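Local coordinates for haloacid dehalogenase domain protein hydrolase (Planctomyces limnophilus, PDB 4OVY) that is probably a metal-dependent hydrolase of the haloacid dehalogenase superfamily, perhaps a phosphatase, and binds a calcium ion, at residues Glu2-Trp7 against Ala15-Val20; Ser22-Gly27 against Arg151-Lys156; Gln51-Gln56 against Lys86-Leu91; Asp62-Leu67 against Glu78-Val83. One frame throughout, in Å; residues are numbered along the deposited sequence.

Interaction 1: Glu2-Trp7 against Ala15-Val20; sequences EPLPSW and AILEYV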
loop_
_atom_site.group_PDB
_atom_site.type_symbol
_atom_site.label_atom_id
_atom_site.label_comp_id
_atom_site.label_asym_id
_atom_site.label_seq_id
_atom_site.Cartn_x
_atom_site.Cartn_y
_atom_site.Cartn_z
ATOM N N GLU A 2 20.465 -26.571 7.081
ATOM C CA GLU A 2 19.048 -26.265 7.289
ATOM C C GLU A 2 18.566 -25.095 6.426
ATOM O O GLU A 2 17.630 -25.261 5.641
ATOM C CB GLU A 2 18.757 -25.979 8.774
ATOM C CG GLU A 2 18.511 -27.220 9.625
ATOM C CD GLU A 2 17.170 -27.883 9.353
ATOM O OE1 GLU A 2 16.295 -27.254 8.717
ATOM O OE2 GLU A 2 16.990 -29.042 9.783
ATOM N N PRO A 3 19.204 -23.913 6.560
ATOM C CA PRO A 3 18.703 -22.768 5.816
ATOM C C PRO A 3 19.209 -22.778 4.374
ATOM O O PRO A 3 20.360 -23.167 4.113
ATOM C CB PRO A 3 19.288 -21.587 6.583
ATOM C CG PRO A 3 20.603 -22.092 7.065
ATOM C CD PRO A 3 20.451 -23.578 7.277
ATOM N N LEU A 4 18.347 -22.367 3.450
ATOM C CA LEU A 4 18.731 -22.216 2.052
ATOM C C LEU A 4 19.342 -23.495 1.458
ATOM O O LEU A 4 20.420 -23.454 0.868
ATOM C CB LEU A 4 19.715 -21.044 1.924
ATOM C CG LEU A 4 19.252 -19.720 2.529
ATOM C CD1 LEU A 4 20.271 -18.635 2.225
ATOM C CD2 LEU A 4 17.872 -19.333 2.011
ATOM N N PRO A 5 18.647 -24.635 1.603
ATOM C CA PRO A 5 19.230 -25.920 1.180
ATOM C C PRO A 5 19.541 -26.044 -0.314
ATOM O O PRO A 5 20.416 -26.825 -0.686
ATOM C CB PRO A 5 18.171 -26.950 1.593
ATOM C CG PRO A 5 16.911 -26.181 1.751
ATOM C CD PRO A 5 17.307 -24.807 2.191
ATOM N N SER A 6 18.836 -25.295 -1.157
ATOM C CA SER A 6 19.081 -25.320 -2.604
ATOM C C SER A 6 20.173 -24.341 -3.048
ATOM O O SER A 6 20.438 -24.222 -4.244
ATOM C CB SER A 6 17.786 -25.029 -3.378
ATOM O OG SER A 6 16.851 -26.070 -3.180
ATOM N N TRP A 7 20.801 -23.649 -2.093
ATOM C CA TRP A 7 21.879 -22.713 -2.388
ATOM C C TRP A 7 23.231 -23.329 -2.060
ATOM O O TRP A 7 23.468 -23.720 -0.918
ATOM C CB TRP A 7 21.723 -21.429 -1.569
ATOM C CG TRP A 7 20.481 -20.621 -1.860
ATOM C CD1 TRP A 7 19.184 -20.987 -1.629
ATOM C CD2 TRP A 7 20.431 -19.300 -2.409
ATOM N NE1 TRP A 7 18.331 -19.976 -2.003
ATOM C CE2 TRP A 7 19.068 -18.928 -2.484
ATOM C CE3 TRP A 7 21.403 -18.391 -2.841
ATOM C CZ2 TRP A 7 18.655 -17.690 -2.983
ATOM C CZ3 TRP A 7 20.989 -17.154 -3.331
ATOM C CH2 TRP A 7 19.628 -16.817 -3.398
ATOM N N ALA A 15 26.613 -13.771 1.819
ATOM C CA ALA A 15 26.097 -12.428 2.080
ATOM C C ALA A 15 24.716 -12.450 2.727
ATOM O O ALA A 15 24.458 -11.691 3.657
ATOM C CB ALA A 15 26.048 -11.622 0.791
ATOM N N ILE A 16 23.830 -13.312 2.232
ATOM C CA ILE A 16 22.475 -13.394 2.755
ATOM C C ILE A 16 22.489 -13.858 4.207
ATOM O O ILE A 16 21.897 -13.209 5.068
ATOM C CB ILE A 16 21.579 -14.318 1.906
ATOM C CG1 ILE A 16 21.304 -13.666 0.549
ATOM C CG2 ILE A 16 20.265 -14.600 2.627
ATOM C CD1 ILE A 16 20.742 -14.617 -0.481
ATOM N N LEU A 17 23.184 -14.961 4.475
ATOM C CA LEU A 17 23.216 -15.522 5.829
ATOM C C LEU A 17 23.850 -14.547 6.822
ATOM O O LEU A 17 23.322 -14.347 7.911
ATOM C CB LEU A 17 23.947 -16.869 5.846
ATOM C CG LEU A 17 23.280 -18.007 5.064
ATOM C CD1 LEU A 17 24.223 -19.196 4.970
ATOM C CD2 LEU A 17 21.949 -18.424 5.681
ATOM N N GLU A 18 24.968 -13.936 6.425
ATOM C CA GLU A 18 25.694 -12.974 7.265
ATOM C C GLU A 18 24.834 -11.749 7.582
ATOM O O GLU A 18 24.744 -11.309 8.736
ATOM C CB GLU A 18 26.987 -12.536 6.557
ATOM C CG GLU A 18 27.914 -11.635 7.367
ATOM C CD GLU A 18 29.348 -11.635 6.832
ATOM O OE1 GLU A 18 29.517 -11.524 5.592
ATOM O OE2 GLU A 18 30.308 -11.753 7.645
ATOM N N TYR A 19 24.206 -11.203 6.551
ATOM C CA TYR A 19 23.400 -10.000 6.703
ATOM C C TYR A 19 22.171 -10.251 7.576
ATOM O O TYR A 19 21.888 -9.480 8.498
ATOM C CB TYR A 19 22.980 -9.476 5.333
ATOM C CG TYR A 19 22.259 -8.157 5.396
ATOM C CD1 TYR A 19 22.960 -6.981 5.640
ATOM C CD2 TYR A 19 20.884 -8.079 5.206
ATOM C CE1 TYR A 19 22.312 -5.759 5.693
ATOM C CE2 TYR A 19 20.220 -6.854 5.256
ATOM C CZ TYR A 19 20.939 -5.701 5.505
ATOM O OH TYR A 19 20.301 -4.485 5.562
ATOM N N VAL A 20 21.447 -11.329 7.297
ATOM C CA VAL A 20 20.259 -11.642 8.082
ATOM C C VAL A 20 20.636 -11.869 9.551
ATOM O O VAL A 20 19.968 -11.367 10.449
ATOM C CB VAL A 20 19.481 -12.835 7.499
ATOM C CG1 VAL A 20 18.374 -13.281 8.452
ATOM C CG2 VAL A 20 18.893 -12.448 6.142
#
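The carbonyl O of L4 accepts a hydrogen bond from the amide N of W7 at 3.0 Å and closes a type I turn, which sends the side chains of both residues to the same helix face, that of I16 and L17. L4 is the middle of the contact, touching both helix residues. Its CG stands anti to its own carbonyl carbon (chi1 -53°), and CD1 reaches between them, 3.8 Å from L17 CD2 and 4.1 Å from I16 CG2. L4 and L17 run antiparallel alongside each other, while I16 is crossed at a slant. Beside L4, the ring atom CG of P3 lies 4.1 Å from L17 CD2, a rigid ring suited to a partly exposed border. The far end of the indole is met by I16: its CD1 sits 3.8 Å from both CZ3 and CH2 of W7. At the pyrrole end of the indole, NE1 donates to the carbonyl O of P142, which helps fix the ring's tilt. W298 meets the indole edge-to-face, I16 also packs on L146 of helix 141-152 and L255 of strand 253-260, and the N-terminal tail thus lies across the middle of helix 11-24, beside helix 141-152.

Interaction 2: Ser22-Gly27 against Arg151-Lys156; sequences SVTTEG and RQHEFK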
loop_
_atom_site.group_PDB
_atom_site.type_symbol
_atom_site.label_atom_id
_atom_site.label_comp_id
_atom_site.label_asym_id
_atom_site.label_seq_id
_atom_site.Cartn_x
_atom_site.Cartn_y
_atom_site.Cartn_z
ATOM N N SER A 22 23.207 -10.601 11.106
ATOM C CA SER A 22 23.674 -9.336 11.649
ATOM C C SER A 22 22.523 -8.396 12.009
ATOM O O SER A 22 22.561 -7.735 13.048
ATOM C CB SER A 22 24.600 -8.658 10.647
ATOM O OG SER A 22 25.099 -7.450 11.177
ATOM N N VAL A 23 21.495 -8.345 11.168
ATOM C CA VAL A 23 20.395 -7.420 11.420
ATOM C C VAL A 23 19.312 -7.968 12.363
ATOM O O VAL A 23 18.456 -7.215 12.808
ATOM C CB VAL A 23 19.747 -6.901 10.114
ATOM C CG1 VAL A 23 20.793 -6.251 9.213
ATOM C CG2 VAL A 23 18.967 -7.996 9.397
ATOM N N THR A 24 19.348 -9.257 12.687
ATOM C CA THR A 24 18.302 -9.833 13.539
ATOM C C THR A 24 18.773 -10.337 14.896
ATOM O O THR A 24 17.962 -10.858 15.669
ATOM C CB THR A 24 17.560 -10.978 12.830
ATOM O OG1 THR A 24 18.453 -12.077 12.596
ATOM C CG2 THR A 24 16.961 -10.484 11.516
ATOM N N THR A 25 20.056 -10.181 15.195
ATOM C CA THR A 25 20.599 -10.633 16.473
ATOM C C THR A 25 20.676 -9.457 17.443
ATOM O O THR A 25 21.411 -8.492 17.208
ATOM C CB THR A 25 21.991 -11.282 16.327
ATOM O OG1 THR A 25 21.959 -12.267 15.289
ATOM C CG2 THR A 25 22.405 -11.970 17.638
ATOM N N GLU A 26 19.908 -9.543 18.531
ATOM C CA GLU A 26 19.897 -8.494 19.546
ATOM C C GLU A 26 21.326 -8.195 19.974
ATOM O O GLU A 26 22.140 -9.108 20.116
ATOM C CB GLU A 26 19.037 -8.897 20.749
ATOM C CG GLU A 26 17.546 -8.912 20.434
ATOM C CD GLU A 26 16.675 -9.214 21.639
ATOM O OE1 GLU A 26 17.084 -8.901 22.780
ATOM O OE2 GLU A 26 15.567 -9.762 21.442
ATOM N N GLY A 27 21.634 -6.908 20.116
ATOM C CA GLY A 27 22.960 -6.466 20.525
ATOM C C GLY A 27 23.944 -6.260 19.387
ATOM O O GLY A 27 25.006 -5.681 19.590
ATOM N N ARG A 151 11.114 -14.577 6.197
ATOM C CA ARG A 151 9.908 -14.499 7.028
ATOM C C ARG A 151 10.110 -15.177 8.390
ATOM O O ARG A 151 9.613 -14.694 9.399
ATOM C CB ARG A 151 8.689 -15.041 6.280
ATOM C CG ARG A 151 8.248 -14.113 5.148
ATOM C CD ARG A 151 6.876 -14.478 4.601
ATOM N NE ARG A 151 6.880 -15.772 3.925
ATOM C CZ ARG A 151 6.859 -15.969 2.601
ATOM N NH1 ARG A 151 6.870 -17.207 2.140
ATOM N NH2 ARG A 151 6.833 -14.960 1.729
ATOM N N GLN A 152 10.875 -16.262 8.424
ATOM C CA GLN A 152 11.242 -16.906 9.697
ATOM C C GLN A 152 12.020 -15.967 10.617
ATOM O O GLN A 152 11.950 -16.099 11.832
ATOM C CB GLN A 152 12.043 -18.185 9.449
ATOM C CG GLN A 152 11.203 -19.345 8.925
ATOM C CD GLN A 152 12.041 -20.459 8.305
ATOM O OE1 GLN A 152 13.262 -20.521 8.489
ATOM N NE2 GLN A 152 11.385 -21.345 7.564
ATOM N N HIS A 153 12.744 -15.010 10.036
ATOM C CA HIS A 153 13.480 -14.010 10.796
ATOM C C HIS A 153 12.747 -12.671 10.887
ATOM O O HIS A 153 13.363 -11.630 11.140
ATOM C CB HIS A 153 14.883 -13.854 10.204
ATOM C CG HIS A 153 15.743 -15.051 10.437
ATOM N ND1 HIS A 153 15.633 -16.201 9.688
ATOM C CD2 HIS A 153 16.694 -15.295 11.368
ATOM C CE1 HIS A 153 16.498 -17.096 10.134
ATOM N NE2 HIS A 153 17.154 -16.569 11.151
ATOM N N GLU A 154 11.428 -12.730 10.698
ATOM C CA GLU A 154 10.507 -11.614 10.923
ATOM C C GLU A 154 10.671 -10.461 9.927
ATOM O O GLU A 154 10.343 -9.327 10.246
ATOM C CB GLU A 154 10.567 -11.133 12.384
ATOM C CG GLU A 154 10.333 -12.260 13.397
ATOM C CD GLU A 154 10.061 -11.753 14.808
ATOM O OE1 GLU A 154 8.934 -11.280 15.074
ATOM O OE2 GLU A 154 10.971 -11.840 15.664
ATOM N N PHE A 155 11.146 -10.758 8.718
ATOM C CA PHE A 155 11.077 -9.792 7.611
ATOM C C PHE A 155 9.690 -9.825 7.005
ATOM O O PHE A 155 9.063 -10.881 6.969
ATOM C CB PHE A 155 12.049 -10.136 6.479
ATOM C CG PHE A 155 13.474 -9.776 6.753
ATOM C CD1 PHE A 155 14.218 -10.487 7.678
ATOM C CD2 PHE A 155 14.088 -8.742 6.055
ATOM C CE1 PHE A 155 15.539 -10.163 7.923
ATOM C CE2 PHE A 155 15.413 -8.414 6.294
ATOM C CZ PHE A 155 16.136 -9.121 7.233
ATOM N N LYS A 156 9.224 -8.678 6.515
ATOM C CA LYS A 156 8.035 -8.606 5.664
ATOM C C LYS A 156 8.495 -8.555 4.219
ATOM O O LYS A 156 9.207 -7.628 3.820
ATOM C CB LYS A 156 7.193 -7.360 5.958
ATOM C CG LYS A 156 6.509 -7.382 7.308
ATOM C CD LYS A 156 5.720 -6.106 7.583
ATOM C CE LYS A 156 4.306 -6.145 7.026
ATOM N NZ LYS A 156 3.387 -5.258 7.809
#
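T24 lies opposite H153 and F155. From CB, which points to the other segment, its short side chain forks. OG1 stands between the backbone N and the carbonyl carbon (chi1 65°), where it hydrogen-bonds back to the carbonyl O of V20 one helical turn earlier; across the contact it lies 3.9 Å from H153 CD2, a simple touch oblique to the imidazole. The other branch, CG2, does most of the work. It is 3.8 Å from the carbonyl O of H153, 3.9 Å from F155 CE1 and 4.2 Å from H153 CB, and so fills the angle between the two aromatic residues. One residue back, V23 brings CG2 to 3.7 Å from F155 CZ, so neighbouring atoms of the ring's far end receive one methyl each, both at an oblique approach. The phenyl group gets there from a backbone that turns sharply: E154, with positive phi, is the C-prime residue of a Schellman motif ending helix 141-152. The bonds are E154 N to R151 O at 3.0 Å and F155 N to L150 O. Threonine suits this half-exposed place because its hydroxyl serves its own helix while its methyl faces outward to the partner. ND1 and the carbonyl O of H153 are likewise engaged elsewhere, with F149 O and R37 NH1, which implies that shape and dispersion, rather than directional bonds, hold the two helix ends together.

Interaction 3: Gln51-Gln56 against Lys86-Leu91; sequences QPMYVQ and KDLPAL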
loop_
_atom_site.group_PDB
_atom_site.type_symbol
_atom_site.label_atom_id
_atom_site.label_comp_id
_atom_site.label_asym_id
_atom_site.label_seq_id
_atom_site.Cartn_x
_atom_site.Cartn_y
_atom_site.Cartn_z
ATOM N N GLN A 51 11.116 -15.647 -19.713
ATOM C CA GLN A 51 11.396 -16.008 -21.096
ATOM C C GLN A 51 10.400 -17.093 -21.501
ATOM O O GLN A 51 10.038 -17.926 -20.672
ATOM C CB GLN A 51 12.829 -16.527 -21.239
ATOM C CG GLN A 51 13.917 -15.528 -20.872
ATOM C CD GLN A 51 13.988 -14.321 -21.800
ATOM O OE1 GLN A 51 13.492 -14.349 -22.921
ATOM N NE2 GLN A 51 14.623 -13.253 -21.329
ATOM N N PRO A 52 9.946 -17.091 -22.771
ATOM C CA PRO A 52 10.324 -16.211 -23.887
ATOM C C PRO A 52 9.736 -14.808 -23.816
ATOM O O PRO A 52 10.077 -13.966 -24.655
ATOM C CB PRO A 52 9.773 -16.951 -25.113
ATOM C CG PRO A 52 8.596 -17.695 -24.588
ATOM C CD PRO A 52 8.944 -18.090 -23.181
HETATM N N MSE A 53 8.858 -14.558 -22.845
HETATM C CA MSE A 53 8.324 -13.207 -22.604
HETATM C C MSE A 53 7.776 -13.096 -21.207
HETATM O O MSE A 53 7.549 -14.106 -20.533
HETATM C CB MSE A 53 7.208 -12.858 -23.605
HETATM C CG MSE A 53 6.006 -13.787 -23.486
HETATM SE SE MSE A 53 4.671 -13.405 -24.877
HETATM C CE MSE A 53 5.523 -14.518 -26.259
ATOM N N TYR A 54 7.535 -11.867 -20.760
ATOM C CA TYR A 54 6.882 -11.645 -19.472
ATOM C C TYR A 54 5.584 -12.436 -19.487
ATOM O O TYR A 54 4.869 -12.442 -20.500
ATOM C CB TYR A 54 6.604 -10.152 -19.234
ATOM C CG TYR A 54 7.830 -9.253 -19.315
ATOM C CD1 TYR A 54 8.999 -9.571 -18.624
ATOM C CD2 TYR A 54 7.816 -8.075 -20.065
ATOM C CE1 TYR A 54 10.116 -8.755 -18.687
ATOM C CE2 TYR A 54 8.931 -7.250 -20.127
ATOM C CZ TYR A 54 10.082 -7.597 -19.437
ATOM O OH TYR A 54 11.210 -6.796 -19.491
ATOM N N VAL A 55 5.276 -13.118 -18.385
ATOM C CA VAL A 55 4.089 -13.964 -18.350
ATOM C C VAL A 55 2.817 -13.147 -18.600
ATOM O O VAL A 55 1.899 -13.624 -19.264
ATOM C CB VAL A 55 3.969 -14.748 -17.023
ATOM C CG1 VAL A 55 2.655 -15.517 -16.967
ATOM C CG2 VAL A 55 5.143 -15.713 -16.875
ATOM N N GLN A 56 2.758 -11.922 -18.076
ATOM C CA GLN A 56 1.603 -11.070 -18.332
ATOM C C GLN A 56 1.467 -10.715 -19.816
ATOM O O GLN A 56 0.354 -10.507 -20.288
ATOM C CB GLN A 56 1.611 -9.808 -17.477
ATOM C CG GLN A 56 0.318 -9.008 -17.584
ATOM C CD GLN A 56 0.306 -7.779 -16.709
ATOM O OE1 GLN A 56 1.060 -7.681 -15.750
ATOM N NE2 GLN A 56 -0.567 -6.838 -17.030
ATOM N N LYS A 86 1.877 -12.055 -34.268
ATOM C CA LYS A 86 2.874 -12.798 -33.496
ATOM C C LYS A 86 4.277 -12.207 -33.679
ATOM O O LYS A 86 5.259 -12.937 -33.812
ATOM C CB LYS A 86 2.854 -14.284 -33.889
ATOM C CG LYS A 86 1.463 -14.906 -33.910
ATOM C CD LYS A 86 1.478 -16.298 -34.517
ATOM C CE LYS A 86 0.067 -16.835 -34.687
ATOM N NZ LYS A 86 0.051 -18.150 -35.387
ATOM N N ASP A 87 4.351 -10.879 -33.669
ATOM C CA ASP A 87 5.578 -10.142 -33.956
ATOM C C ASP A 87 6.354 -9.872 -32.660
ATOM O O ASP A 87 6.264 -8.788 -32.084
ATOM C CB ASP A 87 5.212 -8.830 -34.664
ATOM C CG ASP A 87 6.415 -8.096 -35.219
ATOM O OD1 ASP A 87 7.559 -8.405 -34.820
ATOM O OD2 ASP A 87 6.207 -7.195 -36.062
ATOM N N LEU A 88 7.129 -10.853 -32.210
ATOM C CA LEU A 88 7.771 -10.750 -30.892
ATOM C C LEU A 88 8.748 -9.566 -30.753
ATOM O O LEU A 88 8.776 -8.924 -29.703
ATOM C CB LEU A 88 8.440 -12.075 -30.487
ATOM C CG LEU A 88 8.834 -12.212 -29.007
ATOM C CD1 LEU A 88 7.691 -11.824 -28.076
ATOM C CD2 LEU A 88 9.305 -13.628 -28.694
ATOM N N PRO A 89 9.542 -9.264 -31.799
ATOM C CA PRO A 89 10.409 -8.072 -31.732
ATOM C C PRO A 89 9.673 -6.741 -31.517
ATOM O O PRO A 89 10.164 -5.879 -30.795
ATOM C CB PRO A 89 11.115 -8.077 -33.091
ATOM C CG PRO A 89 11.157 -9.515 -33.472
ATOM C CD PRO A 89 9.874 -10.109 -32.963
ATOM N N ALA A 90 8.513 -6.564 -32.144
ATOM C CA ALA A 90 7.712 -5.368 -31.897
ATOM C C ALA A 90 7.208 -5.364 -30.445
ATOM O O ALA A 90 7.251 -4.341 -29.757
ATOM C CB ALA A 90 6.545 -5.294 -32.873
ATOM N N LEU A 91 6.750 -6.520 -29.982
ATOM C CA LEU A 91 6.202 -6.655 -28.623
ATOM C C LEU A 91 7.226 -6.387 -27.515
ATOM O O LEU A 91 6.867 -5.944 -26.418
ATOM C CB LEU A 91 5.582 -8.045 -28.447
ATOM C CG LEU A 91 4.360 -8.313 -29.333
ATOM C CD1 LEU A 91 3.912 -9.761 -29.197
ATOM C CD2 LEU A 91 3.218 -7.354 -29.019
#
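M53 and L88 face each other with their CA atoms 8.7 Å apart, the first in an extended backbone just after the cis peptide bond that precedes P52, the second in the first turn of helix 88-91. The long, unbranched chain of M53 spans most of that gap, and the branched L88 meets its tip. M53, present as selenomethionine, starts with CG close to both backbone neighbours of CA (chi1 62°) and bends at the selenium, so that CE comes to 3.9 Å from L88 CD1. The other methyl of L88, CD2, lies 4.1 Å from the carbonyl O of P52, a loose touch. L88 is presented by a helix start at which D87 is the N-cap: its OD1 takes a weak bond, 3.4 Å, from A90 N. M53 also packs on L61 of helix 55-67, and its side chain is about 9 Å from that of the calcium ligand D44. With a single methyl pair and a methyl-carbonyl touch at the surface, the contact rests on undirected van der Waals packing.

Interaction 4: Asp62-Leu67 against Glu78-Val83; sequences DRVRLL and EPFRAV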
loop_
_atom_site.group_PDB
_atom_site.type_symbol
_atom_site.label_atom_id
_atom_site.label_comp_id
_atom_site.label_asym_id
_atom_site.label_seq_id
_atom_site.Cartn_x
_atom_site.Cartn_y
_atom_site.Cartn_z
ATOM N N ASP A 62 -3.082 -13.826 -25.348
ATOM C CA ASP A 62 -4.250 -14.714 -25.402
ATOM C C ASP A 62 -5.549 -13.919 -25.327
ATOM O O ASP A 62 -6.517 -14.213 -26.049
ATOM C CB ASP A 62 -4.202 -15.766 -24.290
ATOM C CG ASP A 62 -3.196 -16.871 -24.569
ATOM O OD1 ASP A 62 -2.683 -16.949 -25.709
ATOM O OD2 ASP A 62 -2.921 -17.672 -23.643
ATOM N N ARG A 63 -5.565 -12.897 -24.478
ATOM C CA ARG A 63 -6.750 -12.046 -24.345
ATOM C C ARG A 63 -7.059 -11.295 -25.643
ATOM O O ARG A 63 -8.205 -11.259 -26.069
ATOM C CB ARG A 63 -6.589 -11.074 -23.180
ATOM C CG ARG A 63 -6.510 -11.750 -21.814
ATOM C CD ARG A 63 -7.773 -12.513 -21.458
ATOM N NE ARG A 63 -8.940 -11.639 -21.408
ATOM C CZ ARG A 63 -10.199 -12.054 -21.465
ATOM N NH1 ARG A 63 -10.495 -13.347 -21.590
ATOM N NH2 ARG A 63 -11.173 -11.158 -21.406
ATOM N N VAL A 64 -6.039 -10.712 -26.268
ATOM C CA VAL A 64 -6.215 -10.011 -27.551
ATOM C C VAL A 64 -6.745 -10.975 -28.614
ATOM O O VAL A 64 -7.695 -10.661 -29.335
ATOM C CB VAL A 64 -4.905 -9.331 -28.016
ATOM C CG1 VAL A 64 -4.973 -8.910 -29.483
ATOM C CG2 VAL A 64 -4.602 -8.128 -27.137
ATOM N N ARG A 65 -6.148 -12.159 -28.692
ATOM C CA ARG A 65 -6.607 -13.173 -29.643
ATOM C C ARG A 65 -8.072 -13.544 -29.431
ATOM O O ARG A 65 -8.818 -13.687 -30.395
ATOM C CB ARG A 65 -5.725 -14.417 -29.576
ATOM C CG ARG A 65 -4.356 -14.180 -30.184
ATOM C CD ARG A 65 -3.575 -15.464 -30.363
ATOM N NE ARG A 65 -2.160 -15.173 -30.575
ATOM C CZ ARG A 65 -1.200 -15.288 -29.655
ATOM N NH1 ARG A 65 -1.470 -15.713 -28.419
ATOM N NH2 ARG A 65 0.050 -14.984 -29.982
ATOM N N LEU A 66 -8.477 -13.690 -28.174
ATOM C CA LEU A 66 -9.858 -14.041 -27.844
ATOM C C LEU A 66 -10.820 -12.912 -28.237
ATOM O O LEU A 66 -11.932 -13.167 -28.708
ATOM C CB LEU A 66 -9.980 -14.343 -26.346
ATOM C CG LEU A 66 -11.321 -14.873 -25.838
ATOM C CD1 LEU A 66 -11.631 -16.233 -26.455
ATOM C CD2 LEU A 66 -11.315 -14.964 -24.318
ATOM N N LEU A 67 -10.378 -11.671 -28.057
ATOM C CA LEU A 67 -11.222 -10.499 -28.319
ATOM C C LEU A 67 -11.217 -10.023 -29.777
ATOM O O LEU A 67 -12.075 -9.228 -30.165
ATOM C CB LEU A 67 -10.782 -9.341 -27.420
ATOM C CG LEU A 67 -10.976 -9.575 -25.924
ATOM C CD1 LEU A 67 -10.188 -8.544 -25.128
ATOM C CD2 LEU A 67 -12.452 -9.558 -25.553
ATOM N N GLU A 78 -1.583 -0.577 -33.689
ATOM C CA GLU A 78 -0.551 -1.122 -32.790
ATOM C C GLU A 78 -0.962 -0.867 -31.343
ATOM O O GLU A 78 -1.651 0.112 -31.060
ATOM C CB GLU A 78 0.816 -0.477 -33.053
ATOM C CG GLU A 78 1.388 -0.716 -34.444
ATOM C CD GLU A 78 1.654 -2.182 -34.754
ATOM O OE1 GLU A 78 1.641 -3.023 -33.826
ATOM O OE2 GLU A 78 1.876 -2.500 -35.942
ATOM N N PRO A 79 -0.537 -1.737 -30.415
ATOM C CA PRO A 79 0.289 -2.936 -30.587
ATOM C C PRO A 79 -0.513 -4.195 -30.942
ATOM O O PRO A 79 0.052 -5.280 -31.010
ATOM C CB PRO A 79 0.917 -3.106 -29.203
ATOM C CG PRO A 79 -0.138 -2.615 -28.278
ATOM C CD PRO A 79 -0.866 -1.509 -28.995
ATOM N N PHE A 80 -1.813 -4.045 -31.178
ATOM C CA PHE A 80 -2.686 -5.192 -31.432
ATOM C C PHE A 80 -2.284 -5.939 -32.696
ATOM O O PHE A 80 -2.318 -7.167 -32.723
ATOM C CB PHE A 80 -4.143 -4.741 -31.512
ATOM C CG PHE A 80 -4.583 -3.958 -30.309
ATOM C CD1 PHE A 80 -4.949 -4.609 -29.141
ATOM C CD2 PHE A 80 -4.584 -2.569 -30.330
ATOM C CE1 PHE A 80 -5.333 -3.890 -28.023
ATOM C CE2 PHE A 80 -4.967 -1.842 -29.215
ATOM C CZ PHE A 80 -5.347 -2.505 -28.059
ATOM N N ARG A 81 -1.886 -5.192 -33.724
ATOM C CA ARG A 81 -1.372 -5.770 -34.970
ATOM C C ARG A 81 -0.207 -6.718 -34.673
ATOM O O ARG A 81 -0.205 -7.878 -35.111
ATOM C CB ARG A 81 -0.934 -4.643 -35.918
ATOM C CG ARG A 81 -0.601 -5.059 -37.350
ATOM C CD ARG A 81 0.753 -5.741 -37.498
ATOM N NE ARG A 81 1.826 -5.034 -36.797
ATOM C CZ ARG A 81 3.042 -5.531 -36.562
ATOM N NH1 ARG A 81 3.933 -4.796 -35.912
ATOM N NH2 ARG A 81 3.383 -6.748 -36.976
ATOM N N ALA A 82 0.774 -6.228 -33.915
ATOM C CA ALA A 82 1.927 -7.046 -33.520
ATOM C C ALA A 82 1.495 -8.303 -32.769
ATOM O O ALA A 82 2.040 -9.387 -32.993
ATOM C CB ALA A 82 2.889 -6.234 -32.665
ATOM N N VAL A 83 0.509 -8.158 -31.887
ATOM C CA VAL A 83 0.005 -9.297 -31.109
ATOM C C VAL A 83 -0.618 -10.341 -32.037
ATOM O O VAL A 83 -0.303 -11.531 -31.951
ATOM C CB VAL A 83 -1.029 -8.860 -30.049
ATOM C CG1 VAL A 83 -1.605 -10.069 -29.329
ATOM C CG2 VAL A 83 -0.409 -7.894 -29.048
#
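V64 and V83 carry most of this contact, two valines from neighbouring helices pressed branch to branch. V83 CG1 lies 3.6 Å from V64 CG1 and as close to V64 CB, so it settles against the root of the other side chain. Each residue sets its CG1 anti to its own backbone N (chi1 166° in V64, 176° in V83), which brings the two CG1 methyls together and, in V64, leaves CG2 for F80. That branch meets F80 CD1 at 4.1 Å, coming at the ring's edge near its plane. Compact, branched valines suit two helices this near, while the aromatic F80, stacked on W74, closes the side of the pair. Helix 55-67 and helix 80-84 lie between the first two strands of the core sheet, in chain order, where many haloacid dehalogenase relatives carry a helical C1 cap, so the pair probably belongs to such a cap. Were V64 cut back to an alanine, V83 CG1 would probably face a gap and the ring edge of F80 would lose its methyl neighbour. Charges stay at the margins: R65 pairs in the guanidinium plane with D62 (NH1 to OD1, 3.2 Å). Just ahead of the other helix, E78 OE2 uses its syn lone pair to bind R81 NE at 2.7 Å in a salt bridge.

In the fold
The four interactions form two pairs on opposite sides of the chain's centre. Interactions 1 and 2 both use helix 11-24, with centres 13 Å apart, and V20 joins them by packing on H153 and F155; interaction 1 lays the N-terminal tail on that helix and interaction 2 sets its C-terminal end against the end of helix 141-152. Interactions 3 and 4, with centres 12 Å apart, both use helix 55-67; their other halves lie on the consecutive helices 88-91 and 80-84, linked by the D87-R81 salt bridge and by L91 packing on V83. The pairs stand 34 to 46 Å apart, centre to centre. Interaction 1 comes first; 3 and 4 fall between the segments of interaction 2, consistent with a helical cap inserted into a haloacid dehalogenase core.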